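Local coordinates for protein GTP binding regulator (PDB 1VR8) that is of unknown function but has a fold similar to that of the Ran-binding protein Mog1p and may regulate GTP-binding proteins, at residues A[17-22]-A[63-68]; A[23-28]-A[135-140]; A[31-36]-A[50-55]; A[69-74]-A[110-115]. All blocks are in the same frame, centred on the assembly; numbering follows the deposited sequence.

Interaction 1 of 4, residues A[17-22]-A[63-68]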
loop_
_atom_site.group_PDB
_atom_site.type_symbol
_atom_site.label_atom_id
_atom_site.label_comp_id
_atom_site.label_asym_id
_atom_site.label_seq_id
_atom_site.Cartn_x
_atom_site.Cartn_y
_atom_site.Cartn_z
ATOM N N TYR A 17 13.406 2.419 7.112
ATOM C CA TYR A 17 12.328 3.062 7.863
ATOM C C TYR A 17 11.450 1.991 8.533
ATOM O O TYR A 17 11.271 0.913 7.978
ATOM C CB TYR A 17 11.473 3.835 6.886
ATOM C CG TYR A 17 10.713 5.034 7.398
ATOM C CD1 TYR A 17 11.363 6.260 7.582
ATOM C CD2 TYR A 17 9.343 4.980 7.598
ATOM C CE1 TYR A 17 10.650 7.384 7.996
ATOM C CE2 TYR A 17 8.619 6.101 8.042
ATOM C CZ TYR A 17 9.277 7.297 8.223
ATOM O OH TYR A 17 8.542 8.412 8.624
ATOM N N SER A 18 10.943 2.300 9.726
ATOM C CA SER A 18 10.029 1.429 10.448
ATOM C C SER A 18 8.695 1.245 9.744
ATOM O O SER A 18 8.081 2.198 9.265
ATOM C CB SER A 18 9.797 2.012 11.857
ATOM O OG SER A 18 8.600 1.572 12.434
ATOM N N LEU A 19 8.216 0.007 9.712
ATOM C CA LEU A 19 6.897 -0.272 9.175
ATOM C C LEU A 19 5.815 0.510 9.943
ATOM O O LEU A 19 4.882 1.084 9.355
ATOM C CB LEU A 19 6.629 -1.771 9.197
ATOM C CG LEU A 19 5.253 -2.177 8.643
ATOM C CD1 LEU A 19 5.370 -3.472 7.900
ATOM C CD2 LEU A 19 4.260 -2.313 9.756
ATOM N N ASP A 20 5.935 0.529 11.266
ATOM C CA ASP A 20 4.963 1.256 12.079
ATOM C C ASP A 20 4.957 2.731 11.727
ATOM O O ASP A 20 3.897 3.355 11.549
ATOM C CB ASP A 20 5.282 1.067 13.559
ATOM C CG ASP A 20 4.829 -0.283 14.104
ATOM O OD1 ASP A 20 4.223 -1.088 13.365
ATOM O OD2 ASP A 20 5.097 -0.538 15.306
ATOM N N THR A 21 6.140 3.313 11.611
ATOM C CA THR A 21 6.218 4.732 11.310
ATOM C C THR A 21 5.680 5.019 9.918
ATOM O O THR A 21 5.032 6.030 9.705
ATOM C CB THR A 21 7.655 5.286 11.523
ATOM O OG1 THR A 21 8.133 4.851 12.803
ATOM C CG2 THR A 21 7.603 6.794 11.525
ATOM N N ALA A 22 5.854 4.080 8.994
ATOM C CA ALA A 22 5.289 4.200 7.658
ATOM C C ALA A 22 3.750 4.339 7.670
ATOM O O ALA A 22 3.187 4.974 6.802
ATOM C CB ALA A 22 5.674 3.048 6.823
ATOM N N LEU A 63 -5.207 0.336 4.513
ATOM C CA LEU A 63 -3.845 0.288 4.036
ATOM C C LEU A 63 -3.156 -0.934 4.623
ATOM O O LEU A 63 -3.047 -1.069 5.841
ATOM C CB LEU A 63 -3.097 1.530 4.442
ATOM C CG LEU A 63 -1.594 1.509 4.174
ATOM C CD1 LEU A 63 -1.373 1.692 2.703
ATOM C CD2 LEU A 63 -0.880 2.579 4.956
ATOM N N TYR A 64 -2.707 -1.804 3.743
ATOM C CA TYR A 64 -1.920 -3.000 4.080
ATOM C C TYR A 64 -0.469 -2.709 3.760
ATOM O O TYR A 64 -0.148 -2.186 2.682
ATOM C CB TYR A 64 -2.385 -4.215 3.289
ATOM C CG TYR A 64 -3.835 -4.595 3.508
ATOM C CD1 TYR A 64 -4.865 -3.904 2.877
ATOM C CD2 TYR A 64 -4.174 -5.649 4.320
ATOM C CE1 TYR A 64 -6.177 -4.245 3.088
ATOM C CE2 TYR A 64 -5.506 -6.009 4.537
ATOM C CZ TYR A 64 -6.502 -5.305 3.901
ATOM O OH TYR A 64 -7.833 -5.627 4.116
ATOM N N VAL A 65 0.396 -3.028 4.705
ATOM C CA VAL A 65 1.814 -2.756 4.547
ATOM C C VAL A 65 2.649 -3.987 4.870
ATOM O O VAL A 65 2.438 -4.650 5.894
ATOM C CB VAL A 65 2.332 -1.700 5.537
ATOM C CG1 VAL A 65 3.751 -1.249 5.121
ATOM C CG2 VAL A 65 1.356 -0.564 5.681
ATOM N N TYR A 66 3.645 -4.234 4.032
ATOM C CA TYR A 66 4.639 -5.272 4.238
ATOM C C TYR A 66 6.014 -4.658 3.997
ATOM O O TYR A 66 6.197 -3.908 3.029
ATOM C CB TYR A 66 4.413 -6.462 3.263
ATOM C CG TYR A 66 5.624 -7.370 3.121
ATOM C CD1 TYR A 66 6.659 -7.065 2.224
ATOM C CD2 TYR A 66 5.745 -8.529 3.896
ATOM C CE1 TYR A 66 7.769 -7.866 2.131
ATOM C CE2 TYR A 66 6.870 -9.354 3.800
ATOM C CZ TYR A 66 7.877 -9.007 2.900
ATOM O OH TYR A 66 9.006 -9.793 2.764
ATOM N N LYS A 67 6.963 -4.956 4.883
ATOM C CA LYS A 67 8.362 -4.578 4.714
ATOM C C LYS A 67 9.176 -5.855 4.705
ATOM O O LYS A 67 9.064 -6.674 5.617
ATOM C CB LYS A 67 8.843 -3.726 5.899
ATOM C CG LYS A 67 10.286 -3.288 5.765
ATOM C CD LYS A 67 10.733 -2.417 6.916
ATOM C CE LYS A 67 12.172 -1.955 6.666
ATOM N NZ LYS A 67 12.757 -1.316 7.875
ATOM N N GLY A 68 10.047 -6.014 3.726
ATOM C CA GLY A 68 10.902 -7.169 3.657
ATOM C C GLY A 68 11.426 -7.520 2.280
ATOM O O GLY A 68 11.129 -6.845 1.298
#
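The tight part of this contact is one leucine. Leu19 stands on the first turn of helix 19-24 with CG anti to the backbone N (chi1 -180°), which turns the branch toward the strand. Its CD1 lies 3.7 Å from Val65 O and also meets the backbone N of Lys67. CD1 and CG both touch CG1 of Val65, tip to tip, with Leu19 CD1 to Val65 CG1 at 3.9 Å. This is helix-on-sheet packing: helix 19-24 lies against strand 59-67 of the antiparallel sheet. Ser18 is the N-cap of that helix, and its OG accepts a nearly straight bond from Thr21 N at 3.1 Å. The looser, partly exposed side belongs to Lys67. Its fully extended chain runs past Leu19, CB lying 4.0 Å from Leu19 CD1. At its end NZ donates to Tyr17 O at 2.7 Å, from above the carbonyl plane and not along a lone pair. An alanine here would keep the CB contact but would probably leave the loop before the helix less firmly held, since the bond to Tyr17 O would go. Lys67 also touches Asn115 in the turn and Trp116 at the start of strand 116-122.

Interaction 2 of 4, residues A[23-28]-A[135-140]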
loop_
_atom_site.group_PDB
_atom_site.type_symbol
_atom_site.label_atom_id
_atom_site.label_comp_id
_atom_site.label_asym_id
_atom_site.label_seq_id
_atom_site.Cartn_x
_atom_site.Cartn_y
_atom_site.Cartn_z
ATOM N N ILE A 23 3.089 3.757 8.659
ATOM C CA ILE A 23 1.647 3.969 8.841
ATOM C C ILE A 23 1.360 5.294 9.533
ATOM O O ILE A 23 0.549 6.134 9.069
ATOM C CB ILE A 23 1.055 2.814 9.673
ATOM C CG1 ILE A 23 1.142 1.492 8.887
ATOM C CG2 ILE A 23 -0.370 3.108 10.087
ATOM C CD1 ILE A 23 0.891 0.296 9.688
ATOM N N PHE A 24 2.018 5.497 10.668
ATOM C CA PHE A 24 1.669 6.626 11.527
ATOM C C PHE A 24 1.971 7.969 10.889
ATOM O O PHE A 24 1.269 8.946 11.126
ATOM C CB PHE A 24 2.377 6.520 12.877
ATOM C CG PHE A 24 1.984 5.296 13.685
ATOM C CD1 PHE A 24 0.664 5.030 13.969
ATOM C CD2 PHE A 24 2.954 4.444 14.196
ATOM C CE1 PHE A 24 0.287 3.909 14.698
ATOM C CE2 PHE A 24 2.582 3.297 14.947
ATOM C CZ PHE A 24 1.251 3.047 15.190
ATOM N N VAL A 25 2.981 8.022 10.020
ATOM C CA VAL A 25 3.324 9.277 9.358
ATOM C C VAL A 25 2.244 9.757 8.361
ATOM O O VAL A 25 2.221 10.905 7.941
ATOM C CB VAL A 25 4.717 9.130 8.670
ATOM C CG1 VAL A 25 4.603 8.324 7.430
ATOM C CG2 VAL A 25 5.352 10.453 8.429
ATOM N N LEU A 26 1.325 8.862 8.000
ATOM C CA LEU A 26 0.275 9.211 7.032
ATOM C C LEU A 26 -0.914 9.936 7.644
ATOM O O LEU A 26 -1.761 10.457 6.924
ATOM C CB LEU A 26 -0.234 7.955 6.340
ATOM C CG LEU A 26 0.846 7.211 5.582
ATOM C CD1 LEU A 26 0.286 5.899 5.095
ATOM C CD2 LEU A 26 1.350 8.072 4.439
ATOM N N GLU A 27 -1.019 9.950 8.964
ATOM C CA GLU A 27 -2.166 10.540 9.602
ATOM C C GLU A 27 -2.157 12.073 9.407
ATOM O O GLU A 27 -1.110 12.727 9.450
ATOM C CB GLU A 27 -2.233 10.079 11.091
ATOM C CG GLU A 27 -3.477 10.486 11.767
ATOM C CD GLU A 27 -3.700 9.798 13.094
ATOM O OE1 GLU A 27 -2.684 9.421 13.779
ATOM O OE2 GLU A 27 -4.886 9.705 13.460
ATOM N N THR A 28 -3.324 12.664 9.141
ATOM C CA THR A 28 -3.485 14.105 9.159
ATOM C C THR A 28 -4.867 14.359 9.747
ATOM O O THR A 28 -5.588 13.414 10.068
ATOM C CB THR A 28 -3.451 14.754 7.755
ATOM O OG1 THR A 28 -4.630 14.398 7.041
ATOM C CG2 THR A 28 -2.233 14.338 6.931
ATOM N N ARG A 135 2.578 11.406 -1.944
ATOM C CA ARG A 135 3.090 12.711 -1.570
ATOM C C ARG A 135 3.887 12.686 -0.251
ATOM O O ARG A 135 4.958 13.318 -0.158
ATOM C CB ARG A 135 1.953 13.702 -1.541
ATOM C CG ARG A 135 1.515 14.015 -2.970
ATOM C CD ARG A 135 0.295 14.853 -3.040
ATOM N NE ARG A 135 0.077 15.312 -4.411
ATOM C CZ ARG A 135 -1.074 15.804 -4.847
ATOM N NH1 ARG A 135 -2.143 15.856 -4.047
ATOM N NH2 ARG A 135 -1.171 16.229 -6.092
ATOM N N VAL A 136 3.416 11.929 0.736
ATOM C CA VAL A 136 4.143 11.877 2.019
ATOM C C VAL A 136 5.484 11.158 1.829
ATOM O O VAL A 136 6.536 11.652 2.241
ATOM C CB VAL A 136 3.297 11.202 3.099
ATOM C CG1 VAL A 136 4.092 10.978 4.363
ATOM C CG2 VAL A 136 2.058 12.040 3.373
ATOM N N TYR A 137 5.445 10.008 1.165
ATOM C CA TYR A 137 6.673 9.228 0.966
ATOM C C TYR A 137 7.650 9.911 0.019
ATOM O O TYR A 137 8.851 9.829 0.197
ATOM C CB TYR A 137 6.355 7.814 0.503
ATOM C CG TYR A 137 5.591 6.946 1.515
ATOM C CD1 TYR A 137 5.570 7.234 2.892
ATOM C CD2 TYR A 137 4.935 5.793 1.081
ATOM C CE1 TYR A 137 4.885 6.396 3.792
ATOM C CE2 TYR A 137 4.291 4.951 1.965
ATOM C CZ TYR A 137 4.248 5.276 3.316
ATOM O OH TYR A 137 3.590 4.454 4.195
ATOM N N GLU A 138 7.138 10.600 -0.991
ATOM C CA GLU A 138 8.010 11.258 -1.968
ATOM C C GLU A 138 8.923 12.291 -1.305
ATOM O O GLU A 138 10.051 12.541 -1.778
ATOM C CB GLU A 138 7.161 11.907 -3.061
ATOM C CG GLU A 138 7.938 12.673 -4.116
ATOM C CD GLU A 138 8.636 11.789 -5.123
ATOM O OE1 GLU A 138 8.470 10.557 -5.053
ATOM O OE2 GLU A 138 9.375 12.341 -5.967
ATOM N N GLU A 139 8.456 12.923 -0.227
ATOM C CA GLU A 139 9.272 13.931 0.447
ATOM C C GLU A 139 10.478 13.340 1.176
ATOM O O GLU A 139 11.426 14.056 1.505
ATOM C CB GLU A 139 8.425 14.696 1.460
ATOM C CG GLU A 139 7.394 15.629 0.844
HETATM N N MSE A 140 10.435 12.044 1.455
HETATM C CA MSE A 140 11.489 11.386 2.227
HETATM C C MSE A 140 12.686 11.152 1.325
HETATM O O MSE A 140 12.527 10.928 0.130
HETATM C CB MSE A 140 10.963 10.078 2.808
HETATM C CG MSE A 140 9.749 10.283 3.655
HETATM SE SE MSE A 140 9.175 8.559 4.406
HETATM C CE MSE A 140 7.625 9.243 5.361
#
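Tyr137 points its phenol end at the type I turn Phe24-Glu27, and the other side chains are placed around it. CG of Tyr137 is anti to the carbonyl carbon (chi1 -65°), and the ring reaches out to Val25 and Leu26. Val25 CG1 comes to the ring edge, near its plane, 4.1 Å from Tyr137 CE1. Leu26 crosses the tyrosine at about a right angle. Its two methyls are used differently: CD1 sits 3.7 Å from Tyr137 OH, while CD2 lies 4.0 Å from Tyr137 CE1. The same CD2 meets Val136 CB at 3.9 Å, the two side chains crossing obliquely. Val25 and Val136 instead slide past each other in opposite directions. The methyl of Met140, a selenomethionine here, closes the group. Its chain is extended and meets Val25 tip to tip, CE being 3.8 Å from Val25 CG1. The contact joins the turn to the C-terminal end of helix 126-138, and Leu26 packs onward against Leu63 and Phe54 of the sheet. Between the two segments the contact is apolar. The one polar tip in it, Tyr137 OH, is hydrogen-bonded to Ala22 O in the preceding part of helix 19-24. That bond probably fixes how far the ring reaches. The hydroxyl's polarity is thus met by a backbone carbonyl, while the rest of the contact is carried by methyl and ring packing.

Interaction 3 of 4, residues A[31-36]-A[50-55]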
loop_
_atom_site.group_PDB
_atom_site.type_symbol
_atom_site.label_atom_id
_atom_site.label_comp_id
_atom_site.label_asym_id
_atom_site.label_seq_id
_atom_site.Cartn_x
_atom_site.Cartn_y
_atom_site.Cartn_z
ATOM N N TYR A 31 -7.171 12.447 7.466
ATOM C CA TYR A 31 -6.912 11.012 7.309
ATOM C C TYR A 31 -6.634 10.515 8.735
ATOM O O TYR A 31 -5.495 10.548 9.176
ATOM C CB TYR A 31 -5.686 10.753 6.451
ATOM C CG TYR A 31 -5.841 11.185 5.007
ATOM C CD1 TYR A 31 -6.763 10.579 4.212
ATOM C CD2 TYR A 31 -5.103 12.235 4.475
ATOM C CE1 TYR A 31 -6.963 10.966 2.905
ATOM C CE2 TYR A 31 -5.319 12.667 3.142
ATOM C CZ TYR A 31 -6.247 11.994 2.374
ATOM O OH TYR A 31 -6.532 12.321 1.072
ATOM N N ARG A 32 -7.673 10.124 9.454
ATOM C CA ARG A 32 -7.543 9.836 10.880
ATOM C C ARG A 32 -7.398 8.347 11.055
ATOM O O ARG A 32 -8.230 7.584 10.572
ATOM C CB ARG A 32 -8.763 10.317 11.642
ATOM C CG ARG A 32 -8.989 11.835 11.605
ATOM C CD ARG A 32 -7.723 12.596 12.006
ATOM N NE ARG A 32 -7.248 12.260 13.355
ATOM C CZ ARG A 32 -6.019 12.499 13.828
ATOM N NH1 ARG A 32 -5.082 13.075 13.079
ATOM N NH2 ARG A 32 -5.716 12.146 15.083
ATOM N N LEU A 33 -6.358 7.922 11.767
ATOM C CA LEU A 33 -6.152 6.502 11.996
ATOM C C LEU A 33 -7.197 5.991 12.994
ATOM O O LEU A 33 -7.399 6.574 14.063
ATOM C CB LEU A 33 -4.741 6.318 12.563
ATOM C CG LEU A 33 -4.223 4.920 12.692
ATOM C CD1 LEU A 33 -4.177 4.253 11.325
ATOM C CD2 LEU A 33 -2.832 4.972 13.351
ATOM N N SER A 34 -7.909 4.924 12.629
ATOM C CA SER A 34 -8.897 4.366 13.494
ATOM C C SER A 34 -8.615 2.943 13.965
ATOM O O SER A 34 -9.218 2.498 14.941
ATOM C CB SER A 34 -10.268 4.449 12.835
ATOM O OG SER A 34 -10.342 3.591 11.745
ATOM N N ASP A 35 -7.699 2.235 13.289
ATOM C CA ASP A 35 -7.378 0.856 13.619
ATOM C C ASP A 35 -6.036 0.463 13.027
ATOM O O ASP A 35 -5.663 0.924 11.969
ATOM C CB ASP A 35 -8.503 -0.058 13.116
ATOM C CG ASP A 35 -8.594 -1.384 13.839
ATOM O OD1 ASP A 35 -7.824 -2.306 13.484
ATOM O OD2 ASP A 35 -9.487 -1.533 14.727
ATOM N N VAL A 36 -5.336 -0.384 13.763
ATOM C CA VAL A 36 -4.085 -1.011 13.335
ATOM C C VAL A 36 -4.099 -2.448 13.833
ATOM O O VAL A 36 -4.411 -2.701 15.002
ATOM C CB VAL A 36 -2.829 -0.305 13.884
ATOM C CG1 VAL A 36 -1.571 -0.996 13.379
ATOM C CG2 VAL A 36 -2.802 1.150 13.493
ATOM N N LYS A 50 1.019 -5.395 8.476
ATOM C CA LYS A 50 -0.047 -4.757 9.233
ATOM C C LYS A 50 -1.056 -4.181 8.284
ATOM O O LYS A 50 -0.750 -3.872 7.123
ATOM C CB LYS A 50 0.493 -3.664 10.163
ATOM C CG LYS A 50 1.403 -4.221 11.195
ATOM C CD LYS A 50 1.718 -3.227 12.301
ATOM C CE LYS A 50 2.726 -3.831 13.263
ATOM N NZ LYS A 50 2.926 -2.931 14.420
ATOM N N VAL A 51 -2.281 -4.059 8.775
ATOM C CA VAL A 51 -3.320 -3.307 8.110
ATOM C C VAL A 51 -3.799 -2.182 9.049
ATOM O O VAL A 51 -4.026 -2.409 10.243
ATOM C CB VAL A 51 -4.505 -4.179 7.654
ATOM C CG1 VAL A 51 -5.123 -4.917 8.806
ATOM C CG2 VAL A 51 -5.562 -3.327 6.951
ATOM N N ALA A 52 -3.958 -1.002 8.466
ATOM C CA ALA A 52 -4.448 0.183 9.134
ATOM C C ALA A 52 -5.681 0.681 8.449
ATOM O O ALA A 52 -5.822 0.538 7.209
ATOM C CB ALA A 52 -3.357 1.260 9.117
ATOM N N VAL A 53 -6.623 1.196 9.230
ATOM C CA VAL A 53 -7.808 1.844 8.704
ATOM C C VAL A 53 -7.742 3.335 8.996
ATOM O O VAL A 53 -7.535 3.749 10.147
ATOM C CB VAL A 53 -9.108 1.256 9.302
ATOM C CG1 VAL A 53 -10.339 1.920 8.676
ATOM C CG2 VAL A 53 -9.177 -0.228 9.096
ATOM N N PHE A 54 -7.916 4.123 7.945
ATOM C CA PHE A 54 -7.972 5.572 8.055
ATOM C C PHE A 54 -9.383 6.005 7.751
ATOM O O PHE A 54 -9.957 5.622 6.735
ATOM C CB PHE A 54 -7.023 6.214 7.065
ATOM C CG PHE A 54 -5.584 6.005 7.380
ATOM C CD1 PHE A 54 -4.924 4.872 6.951
ATOM C CD2 PHE A 54 -4.879 6.973 8.068
ATOM C CE1 PHE A 54 -3.623 4.672 7.239
ATOM C CE2 PHE A 54 -3.563 6.808 8.348
ATOM C CZ PHE A 54 -2.917 5.663 7.957
ATOM N N GLU A 55 -9.942 6.819 8.629
ATOM C CA GLU A 55 -11.226 7.458 8.365
ATOM C C GLU A 55 -10.997 8.701 7.532
ATOM O O GLU A 55 -10.156 9.527 7.862
ATOM C CB GLU A 55 -11.895 7.841 9.666
ATOM C CG GLU A 55 -12.159 6.700 10.613
ATOM C CD GLU A 55 -13.034 5.596 10.044
ATOM O OE1 GLU A 55 -13.906 5.871 9.172
ATOM O OE2 GLU A 55 -12.848 4.426 10.491
HETATM O O HOH W 1 -6.725 -2.229 10.997
#
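Glu55 leans along the strand pair toward Ser34. Its CB lies 3.8 Å from Arg32 O. CG, anti to the carbonyl carbon, comes 3.7 Å from Ser34 CB. A bend at chi2 (-59°) then brings OE2 to 2.9 Å from Ser34 OG, a hydroxyl that also has Val53 O within reach. An alanine here would remove the carboxylate and would probably leave Ser34 OG without this partner, with the packing of CG on Ser34 CB lost as well. On the other face Leu33 CD1 lies over the Phe54 ring in a CH-pi contact, 4.0 Å from its centroid. It also touches Ala52 CB. The backbones pair as antiparallel strands. Arg32 and Glu55 exchange two bonds, and Ser34 N donates almost straight (178°) to Val53 O at 2.8 Å. Asp35 N makes a weak bond to that same oxygen, while Val53 N returns one to Asp35 O. Ser34 and Asp35 thus both face Val53, a classic beta bulge at which strand 32-39 shifts register against strand 45-56 in the antiparallel sheet.

Interaction 4 of 4, residues A[69-74]-A[110-115]. With AZI (azide ion), chain C.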
loop_
_atom_site.group_PDB
_atom_site.type_symbol
_atom_site.label_atom_id
_atom_site.label_comp_id
_atom_site.label_asym_id
_atom_site.label_seq_id
_atom_site.Cartn_x
_atom_site.Cartn_y
_atom_site.Cartn_z
ATOM N N GLU A 69 12.193 -8.607 2.236
ATOM C CA GLU A 69 12.902 -9.024 1.025
ATOM C C GLU A 69 12.025 -9.733 0.009
ATOM O O GLU A 69 12.479 -10.019 -1.107
ATOM C CB GLU A 69 14.064 -9.949 1.388
ATOM C CG GLU A 69 15.067 -9.366 2.369
ATOM N N GLU A 70 10.785 -10.028 0.366
ATOM C CA GLU A 70 9.908 -10.787 -0.519
ATOM C C GLU A 70 8.775 -9.956 -1.077
ATOM O O GLU A 70 7.764 -10.503 -1.477
ATOM C CB GLU A 70 9.338 -11.993 0.215
ATOM C CG GLU A 70 10.359 -12.951 0.730
ATOM C CD GLU A 70 9.705 -14.221 1.263
ATOM O OE1 GLU A 70 8.921 -14.119 2.241
ATOM O OE2 GLU A 70 9.980 -15.303 0.683
ATOM N N ALA A 71 8.950 -8.636 -1.167
ATOM C CA ALA A 71 7.864 -7.748 -1.624
ATOM C C ALA A 71 7.398 -8.110 -3.024
ATOM O O ALA A 71 6.191 -8.250 -3.252
ATOM C CB ALA A 71 8.304 -6.301 -1.578
ATOM N N LYS A 72 8.333 -8.275 -3.943
ATOM C CA LYS A 72 7.992 -8.666 -5.322
ATOM C C LYS A 72 7.225 -9.984 -5.389
ATOM O O LYS A 72 6.191 -10.057 -6.052
ATOM C CB LYS A 72 9.232 -8.742 -6.214
ATOM C CG LYS A 72 8.900 -8.970 -7.683
ATOM C CD LYS A 72 10.116 -9.077 -8.594
ATOM C CE LYS A 72 9.693 -8.907 -10.087
ATOM N NZ LYS A 72 10.935 -9.014 -10.930
ATOM N N LYS A 73 7.746 -11.011 -4.720
ATOM C CA LYS A 73 7.142 -12.342 -4.720
ATOM C C LYS A 73 5.685 -12.278 -4.279
ATOM O O LYS A 73 4.797 -12.877 -4.906
ATOM C CB LYS A 73 7.965 -13.259 -3.801
ATOM C CG LYS A 73 7.555 -14.717 -3.728
ATOM C CD LYS A 73 8.499 -15.540 -2.793
ATOM N N ILE A 74 5.443 -11.539 -3.208
ATOM C CA ILE A 74 4.104 -11.412 -2.642
ATOM C C ILE A 74 3.206 -10.643 -3.585
ATOM O O ILE A 74 2.071 -11.059 -3.853
ATOM C CB ILE A 74 4.133 -10.690 -1.266
ATOM C CG1 ILE A 74 4.907 -11.524 -0.263
ATOM C CG2 ILE A 74 2.713 -10.447 -0.775
ATOM C CD1 ILE A 74 5.258 -10.755 1.030
ATOM N N ALA A 110 -2.315 -1.795 -5.505
ATOM C CA ALA A 110 -1.235 -2.478 -4.797
ATOM C C ALA A 110 0.065 -2.214 -5.548
ATOM O O ALA A 110 0.102 -2.391 -6.768
ATOM C CB ALA A 110 -1.491 -3.956 -4.731
ATOM N N TRP A 111 1.117 -1.834 -4.818
ATOM C CA TRP A 111 2.403 -1.579 -5.470
ATOM C C TRP A 111 3.555 -2.027 -4.587
ATOM O O TRP A 111 3.421 -2.119 -3.357
ATOM C CB TRP A 111 2.527 -0.098 -5.877
ATOM C CG TRP A 111 2.711 0.918 -4.784
ATOM C CD1 TRP A 111 3.884 1.458 -4.378
ATOM C CD2 TRP A 111 1.692 1.506 -3.936
ATOM N NE1 TRP A 111 3.677 2.333 -3.354
ATOM C CE2 TRP A 111 2.343 2.383 -3.058
ATOM C CE3 TRP A 111 0.312 1.354 -3.825
ATOM C CZ2 TRP A 111 1.655 3.139 -2.119
ATOM C CZ3 TRP A 111 -0.368 2.098 -2.884
ATOM C CH2 TRP A 111 0.302 2.970 -2.042
ATOM N N TRP A 112 4.666 -2.351 -5.241
ATOM C CA TRP A 112 5.884 -2.746 -4.559
ATOM C C TRP A 112 7.070 -2.034 -5.202
ATOM O O TRP A 112 7.051 -1.703 -6.397
ATOM C CB TRP A 112 6.094 -4.272 -4.532
ATOM C CG TRP A 112 6.753 -4.796 -5.769
ATOM C CD1 TRP A 112 6.149 -5.109 -6.954
ATOM C CD2 TRP A 112 8.153 -4.930 -5.986
ATOM N NE1 TRP A 112 7.079 -5.472 -7.871
ATOM C CE2 TRP A 112 8.327 -5.387 -7.306
ATOM C CE3 TRP A 112 9.276 -4.769 -5.181
ATOM C CZ2 TRP A 112 9.590 -5.654 -7.852
ATOM C CZ3 TRP A 112 10.536 -5.042 -5.726
ATOM C CH2 TRP A 112 10.682 -5.454 -7.054
ATOM N N ARG A 113 8.079 -1.803 -4.374
ATOM C CA ARG A 113 9.374 -1.326 -4.813
ATOM C C ARG A 113 10.342 -1.522 -3.655
ATOM O O ARG A 113 9.959 -1.405 -2.485
ATOM C CB ARG A 113 9.310 0.125 -5.256
ATOM C CG ARG A 113 10.574 0.607 -6.010
ATOM C CD ARG A 113 10.330 1.995 -6.626
ATOM N NE ARG A 113 11.439 2.481 -7.461
ATOM C CZ ARG A 113 12.565 3.036 -7.005
ATOM N NH1 ARG A 113 12.767 3.182 -5.700
ATOM N NH2 ARG A 113 13.506 3.448 -7.847
ATOM N N LYS A 114 11.582 -1.822 -3.979
ATOM C CA LYS A 114 12.603 -2.128 -2.987
ATOM C C LYS A 114 12.057 -3.169 -1.983
ATOM O O LYS A 114 11.673 -4.256 -2.395
ATOM C CB LYS A 114 13.093 -0.836 -2.297
ATOM C CG LYS A 114 13.759 0.178 -3.258
ATOM C CD LYS A 114 15.027 -0.357 -3.875
ATOM C CE LYS A 114 15.764 0.716 -4.722
ATOM N NZ LYS A 114 17.016 0.169 -5.332
ATOM N N ASN A 115 12.040 -2.822 -0.694
ATOM C CA ASN A 115 11.641 -3.729 0.372
ATOM C C ASN A 115 10.236 -3.409 0.928
ATOM O O ASN A 115 9.915 -3.788 2.061
ATOM C CB ASN A 115 12.677 -3.778 1.499
ATOM C CG ASN A 115 12.939 -2.421 2.143
ATOM O OD1 ASN A 115 12.868 -1.387 1.479
ATOM N ND2 ASN A 115 13.299 -2.430 3.439
HETATM N N1 AZI C . 17.815 2.112 -7.098
HETATM N N2 AZI C . 18.555 2.089 -8.042
HETATM N N3 AZI C . 19.099 2.466 -9.047
HETATM O O HOH W 2 11.814 -6.733 -1.432
#
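The first turn of helix 71-79 lies beside the end of strand 106-113, where the chain turns at Lys114 with a positive phi of 49°. Lys72 and Trp112 carry the packing. The indole has CG in the crowded position between the backbone N and the carbonyl carbon (chi1 85°), and Lys72 crosses one of its faces obliquely. Lys72 CB lies 3.5 Å from the centroid of the Trp112 six-membered ring, a CH-pi contact over the face. The extended chain then runs out toward the rim, CG coming 3.4 Å from Trp112 CZ2. NZ is hydrogen-bonded to Pro94 O. Ala71 adds its CB, 4.0 Å from Trp112 CE3. At the edge of the indole, in its plane, lies Lys114 O. A water donates to this oxygen at 2.7 Å and takes a weak bond from Ala71 N, bridging helix start and turn. Lys114 points away, and its NZ donates to N1 of an azide ion at 2.7 Å; Ile6 N binds the same ion, which probably came from the crystallisation liquor. The methylenes of Lys72 thus form an apolar layer on the indole while its amino group, probably charged, bonds past the rim; the charge of Lys114 probably helps hold the anion.

All four interactions lie in one compact chain and, apart from interaction 2, reach the same antiparallel sheet. Interactions 1 and 2 share helix 19-24, with centres about 11 Å apart, and their segments alternate along the chain. Interaction 3 is nested inside the loops closed by both, its centre about 13 Å from each; salt bridges Asp20-Lys50 and Glu27-Arg32 tie it to them. Interaction 4 follows interaction 1 in series, with centres about 12 Å apart, and Gly68 meets Asn115 there. Interactions 3 and 4 lie on opposite sides of the chain's centre, with centres about 21 Å apart. Interaction 1 thus touches the other three, and helix 19-24 and the turn Phe24-Glu27 lie against both the sheet and helix 126-138.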